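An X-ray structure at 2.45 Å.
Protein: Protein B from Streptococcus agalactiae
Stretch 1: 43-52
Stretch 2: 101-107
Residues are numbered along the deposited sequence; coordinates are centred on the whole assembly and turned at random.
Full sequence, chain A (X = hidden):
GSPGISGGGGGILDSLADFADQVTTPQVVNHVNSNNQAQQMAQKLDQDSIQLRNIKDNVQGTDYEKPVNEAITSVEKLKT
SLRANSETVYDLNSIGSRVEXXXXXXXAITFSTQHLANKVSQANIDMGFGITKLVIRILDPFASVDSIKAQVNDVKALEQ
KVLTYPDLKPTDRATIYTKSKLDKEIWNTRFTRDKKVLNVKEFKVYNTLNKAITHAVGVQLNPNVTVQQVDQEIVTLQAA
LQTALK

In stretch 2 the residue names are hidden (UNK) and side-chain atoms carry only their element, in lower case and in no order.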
ATOM      1  N   GLN A  43       9.066 -20.048   3.947  1.00 68.08           N
ATOM      2  CA  GLN A  43       9.937 -18.967   3.499  1.00 69.29           C
ATOM      3  C   GLN A  43       9.184 -17.975   2.622  1.00 57.66           C
ATOM      4  O   GLN A  43       9.498 -16.779   2.633  1.00 66.75           O
ATOM      5  CB  GLN A  43      11.141 -19.537   2.751  1.00 78.69           C
ATOM      6  CG  GLN A  43      12.133 -20.267   3.640  1.00 80.76           C
ATOM      7  CD  GLN A  43      12.967 -21.280   2.877  1.00 91.17           C
ATOM      8  OE1 GLN A  43      13.031 -21.248   1.648  1.00 87.59           O
ATOM      9  NE2 GLN A  43      13.607 -22.187   3.604  1.00 88.00           N
ATOM     10  N   LYS A  44       8.197 -18.449   1.859  1.00 64.26           N
ATOM     11  CA  LYS A  44       7.373 -17.540   1.070  1.00 65.79           C
ATOM     12  C   LYS A  44       6.511 -16.662   1.969  1.00 68.45           C
ATOM     13  O   LYS A  44       6.296 -15.481   1.673  1.00 72.23           O
ATOM     14  CB  LYS A  44       6.498 -18.331   0.097  1.00 57.98           C
ATOM     15  CG  LYS A  44       5.700 -17.466  -0.865  1.00 67.64           C
ATOM     16  CD  LYS A  44       6.609 -16.770  -1.866  1.00 69.51           C
ATOM     17  CE  LYS A  44       5.809 -15.933  -2.851  1.00 85.43           C
ATOM     18  NZ  LYS A  44       5.111 -14.799  -2.184  1.00 83.68           N
ATOM     19  N   LEU A  45       6.012 -17.219   3.075  1.00 61.42           N
ATOM     20  CA  LEU A  45       5.217 -16.424   4.005  1.00 57.78           C
ATOM     21  C   LEU A  45       6.065 -15.370   4.706  1.00 70.82           C
ATOM     22  O   LEU A  45       5.536 -14.339   5.140  1.00 71.07           O
ATOM     23  CB  LEU A  45       4.536 -17.333   5.028  1.00 61.36           C
ATOM     24  CG  LEU A  45       3.375 -18.179   4.493  1.00 57.17           C
ATOM     25  CD1 LEU A  45       2.922 -19.194   5.530  1.00 52.34           C
ATOM     26  CD2 LEU A  45       2.215 -17.295   4.060  1.00 57.32           C
ATOM     27  N   ASP A  46       7.374 -15.606   4.825  1.00 68.72           N
ATOM     28  CA  ASP A  46       8.263 -14.584   5.364  1.00 71.31           C
ATOM     29  C   ASP A  46       8.529 -13.477   4.352  1.00 68.27           C
ATOM     30  O   ASP A  46       8.700 -12.316   4.740  1.00 73.74           O
ATOM     31  CB  ASP A  46       9.582 -15.213   5.816  1.00 76.97           C
ATOM     32  CG  ASP A  46       9.471 -15.880   7.171  1.00 81.87           C
ATOM     33  OD1 ASP A  46       8.367 -15.853   7.754  1.00 78.44           O
ATOM     34  OD2 ASP A  46      10.485 -16.427   7.656  1.00 78.03           O
ATOM     35  N   GLN A  47       8.571 -13.815   3.060  1.00 61.78           N
ATOM     36  CA  GLN A  47       8.676 -12.786   2.031  1.00 67.26           C
ATOM     37  C   GLN A  47       7.432 -11.908   2.012  1.00 70.96           C
ATOM     38  O   GLN A  47       7.528 -10.682   1.872  1.00 69.58           O
ATOM     39  CB  GLN A  47       8.901 -13.434   0.664  1.00 69.03           C
ATOM     40  CG  GLN A  47       8.765 -12.482  -0.514  1.00 83.30           C
ATOM     41  CD  GLN A  47       8.862 -13.192  -1.852  1.00 92.66           C
ATOM     42  OE1 GLN A  47       9.113 -14.396  -1.913  1.00 89.95           O
ATOM     43  NE2 GLN A  47       8.665 -12.446  -2.934  1.00 91.47           N
ATOM     44  N   ASP A  48       6.253 -12.517   2.158  1.00 66.55           N
ATOM     45  CA  ASP A  48       5.019 -11.741   2.200  1.00 65.32           C
ATOM     46  C   ASP A  48       4.922 -10.926   3.484  1.00 62.79           C
ATOM     47  O   ASP A  48       4.455  -9.781   3.462  1.00 56.31           O
ATOM     48  CB  ASP A  48       3.811 -12.667   2.062  1.00 57.87           C
ATOM     49  CG  ASP A  48       3.870 -13.521   0.811  1.00 63.05           C
ATOM     50  OD1 ASP A  48       4.602 -13.151  -0.130  1.00 74.18           O
ATOM     51  OD2 ASP A  48       3.184 -14.565   0.770  1.00 69.70           O
ATOM     52  N   SER A  49       5.357 -11.498   4.609  1.00 59.63           N
ATOM     53  CA  SER A  49       5.289 -10.780   5.878  1.00 57.77           C
ATOM     54  C   SER A  49       6.130  -9.510   5.839  1.00 68.28           C
ATOM     55  O   SER A  49       5.727  -8.473   6.379  1.00 71.02           O
ATOM     56  CB  SER A  49       5.741 -11.688   7.022  1.00 64.03           C
ATOM     57  OG  SER A  49       5.501 -11.081   8.280  1.00 73.83           O
ATOM     58  N   ILE A  50       7.300  -9.572   5.201  1.00 68.88           N
ATOM     59  CA  ILE A  50       8.123  -8.378   5.045  1.00 72.70           C
ATOM     60  C   ILE A  50       7.514  -7.445   4.006  1.00 74.88           C
ATOM     61  O   ILE A  50       7.510  -6.219   4.175  1.00 75.31           O
ATOM     62  CB  ILE A  50       9.566  -8.773   4.683  1.00 72.93           C
ATOM     63  CG1 ILE A  50      10.233  -9.488   5.859  1.00 79.39           C
ATOM     64  CG2 ILE A  50      10.377  -7.550   4.274  1.00 70.66           C
ATOM     65  CD1 ILE A  50      10.270  -8.670   7.131  1.00 80.38           C
ATOM     66  N   GLN A  51       6.979  -8.007   2.921  1.00 66.17           N
ATOM     67  CA  GLN A  51       6.373  -7.179   1.883  1.00 60.50           C
ATOM     68  C   GLN A  51       5.093  -6.510   2.369  1.00 69.76           C
ATOM     69  O   GLN A  51       4.773  -5.401   1.930  1.00 68.27           O
ATOM     70  CB  GLN A  51       6.094  -8.021   0.639  1.00 54.30           C
ATOM     71  CG  GLN A  51       5.891  -7.214  -0.631  1.00 75.18           C
ATOM     72  CD  GLN A  51       6.237  -8.004  -1.876  1.00 83.76           C
ATOM     73  OE1 GLN A  51       6.723  -9.133  -1.795  1.00 77.70           O
ATOM     74  NE2 GLN A  51       5.987  -7.416  -3.040  1.00 75.60           N
ATOM     75  N   LEU A  52       4.354  -7.158   3.272  1.00 64.82           N
ATOM     76  CA  LEU A  52       3.082  -6.600   3.719  1.00 58.49           C
ATOM     77  C   LEU A  52       3.255  -5.574   4.832  1.00 67.49           C
ATOM     78  O   LEU A  52       2.427  -4.665   4.959  1.00 74.52           O
ATOM     79  CB  LEU A  52       2.146  -7.720   4.178  1.00 61.66           C
ATOM     80  CG  LEU A  52       1.450  -8.505   3.061  1.00 60.53           C
ATOM     81  CD1 LEU A  52       0.772  -9.743   3.620  1.00 49.69           C
ATOM     82  CD2 LEU A  52       0.449  -7.629   2.320  1.00 53.33           C
ATOM     83  N   UNK A 101      -2.364 -17.088  -3.147  1.00 58.71           N
ATOM     84  CA  UNK A 101      -3.312 -15.986  -3.244  1.00 55.01           C
ATOM     85  C   UNK A 101      -2.841 -14.748  -2.492  1.00 60.61           C
ATOM     86  O   UNK A 101      -3.335 -13.648  -2.765  1.00 57.47           O
ATOM     87  c   UNK A 101      -4.684 -16.421  -2.728  1.00 53.11           C
ATOM     88  N   UNK A 102      -1.903 -14.900  -1.555  1.00 52.79           N
ATOM     89  CA  UNK A 102      -1.337 -13.733  -0.886  1.00 56.39           C
ATOM     90  C   UNK A 102      -0.459 -12.922  -1.830  1.00 53.88           C
ATOM     91  O   UNK A 102      -0.364 -11.698  -1.686  1.00 53.72           O
ATOM     92  c   UNK A 102      -0.542 -14.164   0.345  1.00 53.32           C
ATOM     93  c   UNK A 102      -1.375 -14.442   1.597  1.00 55.76           C
ATOM     94  c   UNK A 102      -0.511 -15.044   2.691  1.00 54.39           C
ATOM     95  c   UNK A 102      -2.053 -13.169   2.080  1.00 51.42           C
ATOM     96  N   UNK A 103       0.190 -13.581  -2.792  1.00 58.53           N
ATOM     97  CA  UNK A 103       0.931 -12.848  -3.814  1.00 57.90           C
ATOM     98  C   UNK A 103      -0.015 -12.049  -4.700  1.00 54.18           C
ATOM     99  O   UNK A 103       0.302 -10.923  -5.104  1.00 57.74           O
ATOM    100  o   UNK A 103       2.705 -14.496  -3.801  1.00 65.36           O
ATOM    101  c   UNK A 103       2.539 -13.066  -5.731  1.00 62.04           C
ATOM    102  c   UNK A 103       1.772 -13.815  -4.650  1.00 53.70           C
ATOM    103  N   UNK A 104      -1.189 -12.610  -5.005  1.00 55.40           N
ATOM    104  CA  UNK A 104      -2.194 -11.860  -5.750  1.00 55.07           C
ATOM    105  C   UNK A 104      -2.750 -10.705  -4.928  1.00 56.14           C
ATOM    106  O   UNK A 104      -3.121  -9.668  -5.489  1.00 50.72           O
ATOM    107  c   UNK A 104      -3.321 -12.791  -6.195  1.00 45.07           C
ATOM    108  o   UNK A 104      -2.803 -15.033  -6.810  1.00 63.31           O
ATOM    109  o   UNK A 104      -2.530 -13.476  -8.333  1.00 68.28           O
ATOM    110  c   UNK A 104      -2.852 -13.842  -7.183  1.00 61.83           C
ATOM    111  N   UNK A 105      -2.820 -10.866  -3.604  1.00 48.59           N
ATOM    112  CA  UNK A 105      -3.214  -9.758  -2.738  1.00 55.05           C
ATOM    113  C   UNK A 105      -2.192  -8.632  -2.830  1.00 52.62           C
ATOM    114  O   UNK A 105      -2.540  -7.466  -3.049  1.00 50.89           O
ATOM    115  c   UNK A 105      -3.388 -10.242  -1.287  1.00 49.25           C
ATOM    116  c   UNK A 105      -4.669 -11.042  -1.140  1.00 44.61           C
ATOM    117  c   UNK A 105      -3.381  -9.060  -0.327  1.00 38.48           C
ATOM    118  N   UNK A 106      -0.910  -8.973  -2.674  1.00 50.58           N
ATOM    119  CA  UNK A 106       0.146  -7.967  -2.741  1.00 59.31           C
ATOM    120  C   UNK A 106       0.192  -7.329  -4.122  1.00 56.77           C
ATOM    121  O   UNK A 106       0.347  -6.108  -4.253  1.00 53.36           O
ATOM    122  c   UNK A 106       1.447  -9.157  -0.939  1.00 53.10           C
ATOM    123  c   UNK A 106       1.502  -8.594  -2.360  1.00 49.38           C
ATOM    124  c   UNK A 106       2.620  -7.570  -2.487  1.00 54.23           C
ATOM    125  c   UNK A 106       2.642 -10.009  -0.571  1.00 61.86           C
ATOM    126  N   UNK A 107       0.048  -8.139  -5.175  1.00 56.61           N
ATOM    127  CA  UNK A 107       0.114  -7.609  -6.533  1.00 54.29           C
ATOM    128  C   UNK A 107      -1.023  -6.633  -6.805  1.00 55.67           C
ATOM    129  O   UNK A 107      -0.845  -5.646  -7.529  1.00 60.74           O
ATOM    130  c   UNK A 107       0.090  -8.752  -7.546  1.00 54.96           C
ATOM    131  c   UNK A 107       1.485 -10.517  -8.687  1.00 61.62           C
ATOM    132  o   UNK A 107       2.536 -11.185  -8.594  1.00 71.10           O
ATOM    133  c   UNK A 107       1.459  -9.127  -8.088  1.00 64.24           C
ATOM    134  o   UNK A 107       0.455 -10.942  -9.251  1.00 58.92           O
TER

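Stretch 1 and stretch 2 are both helical, and their axes run nearly parallel, 20° apart and 10.7 Å at closest approach. The hidden residues can be read from their side-chain atoms, taken in order.

Position 101 carries a single carbon beyond the backbone, with no oxygen and no branch, and it touches nothing on stretch 1. One carbon defines Ala101. It is buried in the assembly, where a small apolar side chain is at home, although stretch 1 has no share in covering it.

Position 102 has four carbons, forked at the second. Its CA-to-CB bond points toward stretch 1, and its CB lies 3.8 Å from OD2 of Asp48, while one of the two terminal carbons lies 3.8 Å from CD2 of Leu45. A fork at the second carbon means leucine. In Leu102, chi1 is m and chi2 is t, and CD1 is the atom that meets CD2 of Leu45, an apolar contact well suited to a buried place.

Position 103 has one carbon bearing an oxygen and a second carbon. The oxygen stands 2.9 Å from NZ of Lys44, close enough to accept a hydrogen bond from it. A branched carbon with one oxygen and one methyl is threonine, so the acceptor is OG1 of Thr103. Its chi1 is m, and its CA-to-CB bond points sideways; the short side chain still places a hydroxyl within reach of the lysine.

At position 104 there are two carbons, the second carrying two oxygens, and no contact with stretch 1. This carboxylate on a short stem is Asp104, partly exposed, so its charge can meet solvent.

Position 105 shows one carbon carrying two others, three in all. The CA-to-CB bond points toward stretch 1, but the side chain makes no close contact with it. The symmetrical fork is Val105, a compact apolar residue that fits a buried site.

Position 106 has four carbons, forked at the first, with one arm two carbons long. The inner carbon of the long arm lies 3.7 Å from CD2 of Leu52, the carbon at its end 3.7 Å from OD1 of Asp48, and the one-carbon arm 3.4 Å from NE2 of Gln51. That pattern is isoleucine. Ile106 loses more surface to stretch 1 than any other residue of either stretch: its long arm lies against Leu52 and Asp48, while CG2 adds the close contact with NE2 of Gln51.

Position 107 has three carbons, the third carrying two oxygens, and it makes no contact with stretch 1. It is Glu107, exposed, as suits a charged side chain.

The contact combines apolar packing with a small polar network. Leu45 packs on Leu102 and Leu52 on Ile106, in keeping with a register that sets the CA of Asp48 7.3 Å from that of Leu102 and the CA of Leu52 7.2 Å from that of Ile106. Beside them, NZ of Lys44 forms a salt bridge with OD1 of Asp48 at 2.7 Å, one turn along its own helix, while donating to Thr103. The buried carboxylate is thus partnered, and the same ammonium group ties the two helices together.

Stretch 2 (101-107) ALTDVIE
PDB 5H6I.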